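Local atomic coordinates of alanine racemase (Acinetobacter baumannii, PDB entry 4QHR), a protein that belongs to the alanine racemase family, pairing an N-terminal TIM-barrel domain with a C-terminal domain and carrying a covalently bound pyridoxal phosphate. Residues K112-L126 and I144-M158. Sequence-based numbering, arbitrary orientation.
Sequences KQAYIAQGLKVWVKL and IKTLKSEGFTCVLAM
F152 lies with one ring face beneath I116, whose CD1 stands 3.9 Å from the ring centroid and almost exactly on its normal, a CH-pi contact. Y115 comes instead to the rim: its CD1 sits in the plane of the F152 ring, 3.5 Å from F152 CE1, and the two ring planes are inclined at 58°. K112 CB closes on F152 CZ, while the rest of the lysine chain runs on to E150, where NZ and OE1 form a very short salt bridge of 2.5 Å. Y115 OH is held between K121 O and C97 N.

In the strands, V122 N and V124 N bond to T153 O and V155 O, and V155 N and A157 N return to V122 O and V124 O, a parallel pairing that L126 N extends to A157 O. On one side of it V155 and W123 point the same way, V155 CG1 making a CH-pi contact over the six-membered ring of W123, 4.0 Å from its centroid. On the other, V124 CG2 meets L147 CD1 at 3.6 Å; V124 CG1, anti to the backbone N (chi1 -178°), lies 3.9 Å from I144 CG1.

Strand 122-125, helix 139-149 and the next, parallel strand 154-157 form a right-handed beta-alpha-beta unit of the TIM barrel, residues 144-149 running antiparallel to strand 122-125. Helix 112-117 packs beside it on F152. Strands 95-99 and 188-190 flank the pair, while L108 of helix 102-110 touches Y115, V122 and F152.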
loop_
_atom_site.group_PDB
_atom_site.type_symbol
_atom_site.label_atom_id
_atom_site.label_comp_id
_atom_site.label_asym_id
_atom_site.label_seq_id
_atom_site.Cartn_x
_atom_site.Cartn_y
_atom_site.Cartn_z
ATOM N N LYS A 112 -7.804 38.724 -0.735
ATOM C CA LYS A 112 -7.847 39.026 -2.159
ATOM C C LYS A 112 -6.696 39.905 -2.664
ATOM O O LYS A 112 -6.151 39.649 -3.718
ATOM C CB LYS A 112 -9.203 39.626 -2.533
ATOM C CG LYS A 112 -9.380 41.086 -2.181
ATOM C CD LYS A 112 -10.767 41.540 -2.561
ATOM C CE LYS A 112 -11.088 42.928 -2.030
ATOM N NZ LYS A 112 -12.535 42.961 -1.623
ATOM N N GLN A 113 -6.307 40.935 -1.917
ATOM C CA GLN A 113 -5.289 41.849 -2.470
ATOM C C GLN A 113 -3.937 41.159 -2.722
ATOM O O GLN A 113 -3.412 41.237 -3.840
ATOM C CB GLN A 113 -5.195 43.146 -1.675
ATOM C CG GLN A 113 -6.321 44.097 -2.156
ATOM C CD GLN A 113 -6.704 45.224 -1.214
ATOM O OE1 GLN A 113 -7.731 45.880 -1.431
ATOM N NE2 GLN A 113 -5.911 45.460 -0.164
ATOM N N ALA A 114 -3.425 40.450 -1.728
ATOM C CA ALA A 114 -2.170 39.713 -1.883
ATOM C C ALA A 114 -2.258 38.594 -2.962
ATOM O O ALA A 114 -1.374 38.431 -3.781
ATOM C CB ALA A 114 -1.756 39.132 -0.545
ATOM N N TYR A 115 -3.365 37.851 -2.942
ATOM C CA TYR A 115 -3.613 36.791 -3.889
ATOM C C TYR A 115 -3.601 37.350 -5.300
ATOM O O TYR A 115 -2.903 36.847 -6.147
ATOM C CB TYR A 115 -4.944 36.099 -3.551
ATOM C CG TYR A 115 -5.203 34.812 -4.286
ATOM C CD1 TYR A 115 -5.705 34.818 -5.569
ATOM C CD2 TYR A 115 -4.963 33.562 -3.682
ATOM C CE1 TYR A 115 -6.003 33.624 -6.242
ATOM C CE2 TYR A 115 -5.226 32.350 -4.349
ATOM C CZ TYR A 115 -5.735 32.385 -5.639
ATOM O OH TYR A 115 -6.005 31.199 -6.340
ATOM N N ILE A 116 -4.309 38.442 -5.538
ATOM C CA ILE A 116 -4.370 39.055 -6.876
ATOM C C ILE A 116 -3.025 39.685 -7.254
ATOM O O ILE A 116 -2.549 39.545 -8.389
ATOM C CB ILE A 116 -5.511 40.098 -6.962
ATOM C CG1 ILE A 116 -6.848 39.344 -6.936
ATOM C CG2 ILE A 116 -5.403 40.941 -8.238
ATOM C CD1 ILE A 116 -8.036 40.237 -6.663
ATOM N N ALA A 117 -2.361 40.317 -6.307
ATOM C CA ALA A 117 -1.086 40.955 -6.644
ATOM C C ALA A 117 -0.046 39.921 -7.044
ATOM O O ALA A 117 0.805 40.221 -7.869
ATOM C CB ALA A 117 -0.602 41.814 -5.497
ATOM N N GLN A 118 -0.129 38.707 -6.498
ATOM C CA GLN A 118 0.771 37.613 -6.882
ATOM C C GLN A 118 0.467 37.049 -8.266
ATOM O O GLN A 118 1.225 36.243 -8.752
ATOM C CB GLN A 118 0.760 36.467 -5.838
ATOM C CG GLN A 118 1.615 36.726 -4.613
ATOM C CD GLN A 118 3.114 36.645 -4.904
ATOM O OE1 GLN A 118 3.649 37.415 -5.706
ATOM N NE2 GLN A 118 3.786 35.718 -4.266
ATOM N N GLY A 119 -0.638 37.467 -8.902
ATOM C CA GLY A 119 -0.928 37.058 -10.240
ATOM C C GLY A 119 -1.647 35.740 -10.295
ATOM O O GLY A 119 -1.609 35.083 -11.311
ATOM N N LEU A 120 -2.312 35.357 -9.208
ATOM C CA LEU A 120 -2.821 33.972 -9.073
ATOM C C LEU A 120 -4.254 33.941 -9.506
ATOM O O LEU A 120 -5.066 34.770 -9.036
ATOM C CB LEU A 120 -2.712 33.479 -7.621
ATOM C CG LEU A 120 -1.279 33.423 -7.083
ATOM C CD1 LEU A 120 -1.312 33.195 -5.554
ATOM C CD2 LEU A 120 -0.453 32.345 -7.768
ATOM N N LYS A 121 -4.580 32.971 -10.354
ATOM C CA LYS A 121 -5.956 32.735 -10.725
ATOM C C LYS A 121 -6.621 31.941 -9.652
ATOM O O LYS A 121 -5.958 31.288 -8.819
ATOM C CB LYS A 121 -6.095 32.000 -12.067
ATOM C CG LYS A 121 -5.303 32.631 -13.221
ATOM C CD LYS A 121 -5.346 31.846 -14.528
ATOM C CE LYS A 121 -4.744 30.473 -14.456
ATOM N NZ LYS A 121 -3.250 30.437 -14.285
ATOM N N VAL A 122 -7.943 31.983 -9.652
ATOM C CA VAL A 122 -8.722 31.168 -8.738
ATOM C C VAL A 122 -9.487 30.184 -9.611
ATOM O O VAL A 122 -10.099 30.581 -10.637
ATOM C CB VAL A 122 -9.632 32.005 -7.826
ATOM C CG1 VAL A 122 -10.424 32.994 -8.602
ATOM C CG2 VAL A 122 -10.573 31.112 -7.011
ATOM N N TRP A 123 -9.411 28.916 -9.245
ATOM C CA TRP A 123 -10.098 27.848 -9.960
ATOM C C TRP A 123 -11.441 27.577 -9.260
ATOM O O TRP A 123 -11.470 27.235 -8.095
ATOM C CB TRP A 123 -9.223 26.592 -10.059
ATOM C CG TRP A 123 -7.965 26.799 -10.825
ATOM C CD1 TRP A 123 -6.966 27.694 -10.527
ATOM C CD2 TRP A 123 -7.518 26.070 -11.963
ATOM N NE1 TRP A 123 -5.956 27.591 -11.454
ATOM C CE2 TRP A 123 -6.260 26.592 -12.331
ATOM C CE3 TRP A 123 -8.065 25.022 -12.716
ATOM C CZ2 TRP A 123 -5.545 26.115 -13.428
ATOM C CZ3 TRP A 123 -7.387 24.546 -13.794
ATOM C CH2 TRP A 123 -6.118 25.070 -14.147
ATOM N N VAL A 124 -12.547 27.801 -9.957
ATOM C CA VAL A 124 -13.874 27.717 -9.328
ATOM C C VAL A 124 -14.491 26.422 -9.787
ATOM O O VAL A 124 -14.799 26.243 -10.980
ATOM C CB VAL A 124 -14.754 28.925 -9.679
ATOM C CG1 VAL A 124 -16.079 28.817 -8.960
ATOM C CG2 VAL A 124 -14.048 30.237 -9.326
ATOM N N LYS A 125 -14.693 25.520 -8.834
ATOM C CA LYS A 125 -15.082 24.135 -9.105
ATOM C C LYS A 125 -16.613 24.009 -9.147
ATOM O O LYS A 125 -17.289 24.406 -8.239
ATOM C CB LYS A 125 -14.469 23.223 -8.025
ATOM C CG LYS A 125 -14.856 21.722 -7.982
ATOM C CD LYS A 125 -14.537 20.930 -9.239
ATOM C CE LYS A 125 -14.312 19.413 -8.975
ATOM N NZ LYS A 125 -15.580 18.649 -8.903
ATOM N N LEU A 126 -17.099 23.412 -10.222
ATOM C CA LEU A 126 -18.488 23.082 -10.409
ATOM C C LEU A 126 -18.775 21.663 -9.963
ATOM O O LEU A 126 -18.067 20.711 -10.327
ATOM C CB LEU A 126 -18.814 23.142 -11.897
ATOM C CG LEU A 126 -20.227 22.786 -12.411
ATOM C CD1 LEU A 126 -21.259 23.789 -11.915
ATOM C CD2 LEU A 126 -20.236 22.698 -13.923
ATOM N N ILE A 144 -18.711 33.281 -9.316
ATOM C CA ILE A 144 -17.844 33.778 -10.402
ATOM C C ILE A 144 -18.038 35.283 -10.668
ATOM O O ILE A 144 -17.057 36.034 -10.697
ATOM C CB ILE A 144 -18.035 32.930 -11.638
ATOM C CG1 ILE A 144 -17.455 31.531 -11.356
ATOM C CG2 ILE A 144 -17.339 33.549 -12.849
ATOM C CD1 ILE A 144 -17.743 30.522 -12.421
ATOM N N LYS A 145 -19.283 35.710 -10.794
ATOM C CA LYS A 145 -19.575 37.137 -10.953
ATOM C C LYS A 145 -18.937 37.957 -9.871
ATOM O O LYS A 145 -18.311 38.963 -10.180
ATOM C CB LYS A 145 -21.069 37.391 -11.095
ATOM C CG LYS A 145 -21.534 36.858 -12.437
ATOM C CD LYS A 145 -22.904 37.324 -12.895
ATOM C CE LYS A 145 -23.180 36.680 -14.260
ATOM N NZ LYS A 145 -24.336 37.350 -14.911
ATOM N N THR A 146 -19.033 37.514 -8.617
ATOM C CA THR A 146 -18.458 38.250 -7.525
ATOM C C THR A 146 -16.933 38.289 -7.559
ATOM O O THR A 146 -16.317 39.337 -7.327
ATOM C CB THR A 146 -18.982 37.689 -6.188
ATOM O OG1 THR A 146 -20.402 37.750 -6.194
ATOM C CG2 THR A 146 -18.510 38.513 -5.037
ATOM N N LEU A 147 -16.317 37.157 -7.869
ATOM C CA LEU A 147 -14.865 37.114 -7.930
ATOM C C LEU A 147 -14.347 38.023 -9.026
ATOM O O LEU A 147 -13.350 38.773 -8.828
ATOM C CB LEU A 147 -14.382 35.671 -8.181
ATOM C CG LEU A 147 -14.594 34.746 -6.993
ATOM C CD1 LEU A 147 -14.414 33.283 -7.398
ATOM C CD2 LEU A 147 -13.654 35.112 -5.876
ATOM N N LYS A 148 -14.967 37.945 -10.194
ATOM C CA LYS A 148 -14.584 38.862 -11.292
ATOM C C LYS A 148 -14.673 40.335 -10.875
ATOM O O LYS A 148 -13.746 41.117 -11.103
ATOM C CB LYS A 148 -15.478 38.662 -12.511
ATOM C CG LYS A 148 -15.201 37.419 -13.295
ATOM C CD LYS A 148 -16.046 37.495 -14.554
ATOM C CE LYS A 148 -15.752 36.386 -15.531
ATOM N NZ LYS A 148 -16.436 36.651 -16.816
ATOM N N SER A 149 -15.779 40.702 -10.249
ATOM C CA SER A 149 -15.980 42.083 -9.838
ATOM C C SER A 149 -15.008 42.473 -8.748
ATOM O O SER A 149 -14.633 43.608 -8.685
ATOM C CB SER A 149 -17.449 42.359 -9.451
ATOM O OG SER A 149 -17.723 41.810 -8.188
ATOM N N GLU A 150 -14.576 41.521 -7.919
ATOM C CA GLU A 150 -13.509 41.752 -6.930
ATOM C C GLU A 150 -12.093 41.832 -7.486
ATOM O O GLU A 150 -11.195 42.102 -6.742
ATOM C CB GLU A 150 -13.566 40.675 -5.823
ATOM C CG GLU A 150 -14.797 40.749 -4.935
ATOM C CD GLU A 150 -14.797 41.969 -4.027
ATOM O OE1 GLU A 150 -13.710 42.554 -3.779
ATOM O OE2 GLU A 150 -15.894 42.369 -3.604
ATOM N N GLY A 151 -11.895 41.585 -8.780
ATOM C CA GLY A 151 -10.601 41.717 -9.441
ATOM C C GLY A 151 -9.872 40.405 -9.756
ATOM O O GLY A 151 -8.726 40.436 -10.250
ATOM N N PHE A 152 -10.529 39.270 -9.543
ATOM C CA PHE A 152 -9.927 37.972 -9.796
ATOM C C PHE A 152 -10.028 37.537 -11.252
ATOM O O PHE A 152 -10.991 37.836 -11.955
ATOM C CB PHE A 152 -10.558 36.860 -8.955
ATOM C CG PHE A 152 -10.276 36.932 -7.488
ATOM C CD1 PHE A 152 -9.139 36.314 -6.937
ATOM C CD2 PHE A 152 -11.120 37.585 -6.645
ATOM C CE1 PHE A 152 -8.899 36.352 -5.566
ATOM C CE2 PHE A 152 -10.884 37.613 -5.267
ATOM C CZ PHE A 152 -9.758 37.013 -4.743
ATOM N N THR A 153 -9.035 36.763 -11.672
ATOM C CA THR A 153 -9.104 36.026 -12.919
ATOM C C THR A 153 -9.448 34.603 -12.517
ATOM O O THR A 153 -8.737 33.970 -11.689
ATOM C CB THR A 153 -7.783 36.068 -13.703
ATOM O OG1 THR A 153 -7.525 37.419 -14.137
ATOM C CG2 THR A 153 -7.798 35.136 -14.922
ATOM N N CYS A 154 -10.534 34.117 -13.092
ATOM C CA CYS A 154 -11.110 32.812 -12.747
ATOM C C CYS A 154 -10.831 31.726 -13.774
ATOM O O CYS A 154 -10.600 32.002 -14.984
ATOM C CB CYS A 154 -12.639 32.923 -12.660
ATOM S SG CYS A 154 -13.220 33.969 -11.357
ATOM N N VAL A 155 -10.875 30.476 -13.326
ATOM C CA VAL A 155 -10.904 29.334 -14.239
ATOM C C VAL A 155 -12.091 28.487 -13.844
ATOM O O VAL A 155 -12.130 28.032 -12.722
ATOM C CB VAL A 155 -9.637 28.466 -14.147
ATOM C CG1 VAL A 155 -9.740 27.284 -15.087
ATOM C CG2 VAL A 155 -8.405 29.284 -14.414
ATOM N N LEU A 156 -13.038 28.285 -14.725
ATOM C CA LEU A 156 -14.148 27.372 -14.496
ATOM C C LEU A 156 -13.612 25.966 -14.594
ATOM O O LEU A 156 -13.098 25.558 -15.664
ATOM C CB LEU A 156 -15.241 27.572 -15.531
ATOM C CG LEU A 156 -16.461 26.643 -15.459
ATOM C CD1 LEU A 156 -17.159 26.787 -14.111
ATOM C CD2 LEU A 156 -17.418 27.012 -16.591
ATOM N N ALA A 157 -13.760 25.210 -13.512
ATOM C CA ALA A 157 -13.219 23.851 -13.431
ATOM C C ALA A 157 -14.313 22.827 -13.134
ATOM O O ALA A 157 -15.123 23.003 -12.241
ATOM C CB ALA A 157 -12.131 23.756 -12.370
ATOM N N MET A 158 -14.315 21.772 -13.910
ATOM C CA MET A 158 -15.107 20.592 -13.594
ATOM C C MET A 158 -14.283 19.305 -13.753
ATOM O O MET A 158 -13.266 19.282 -14.453
ATOM C CB MET A 158 -16.269 20.543 -14.524
ATOM C CG MET A 158 -17.382 19.617 -14.076
ATOM S SD MET A 158 -18.523 19.448 -15.437
ATOM C CE MET A 158 -17.536 18.703 -16.764
HETATM O O HOH W 1 -6.645 36.651 -10.110
#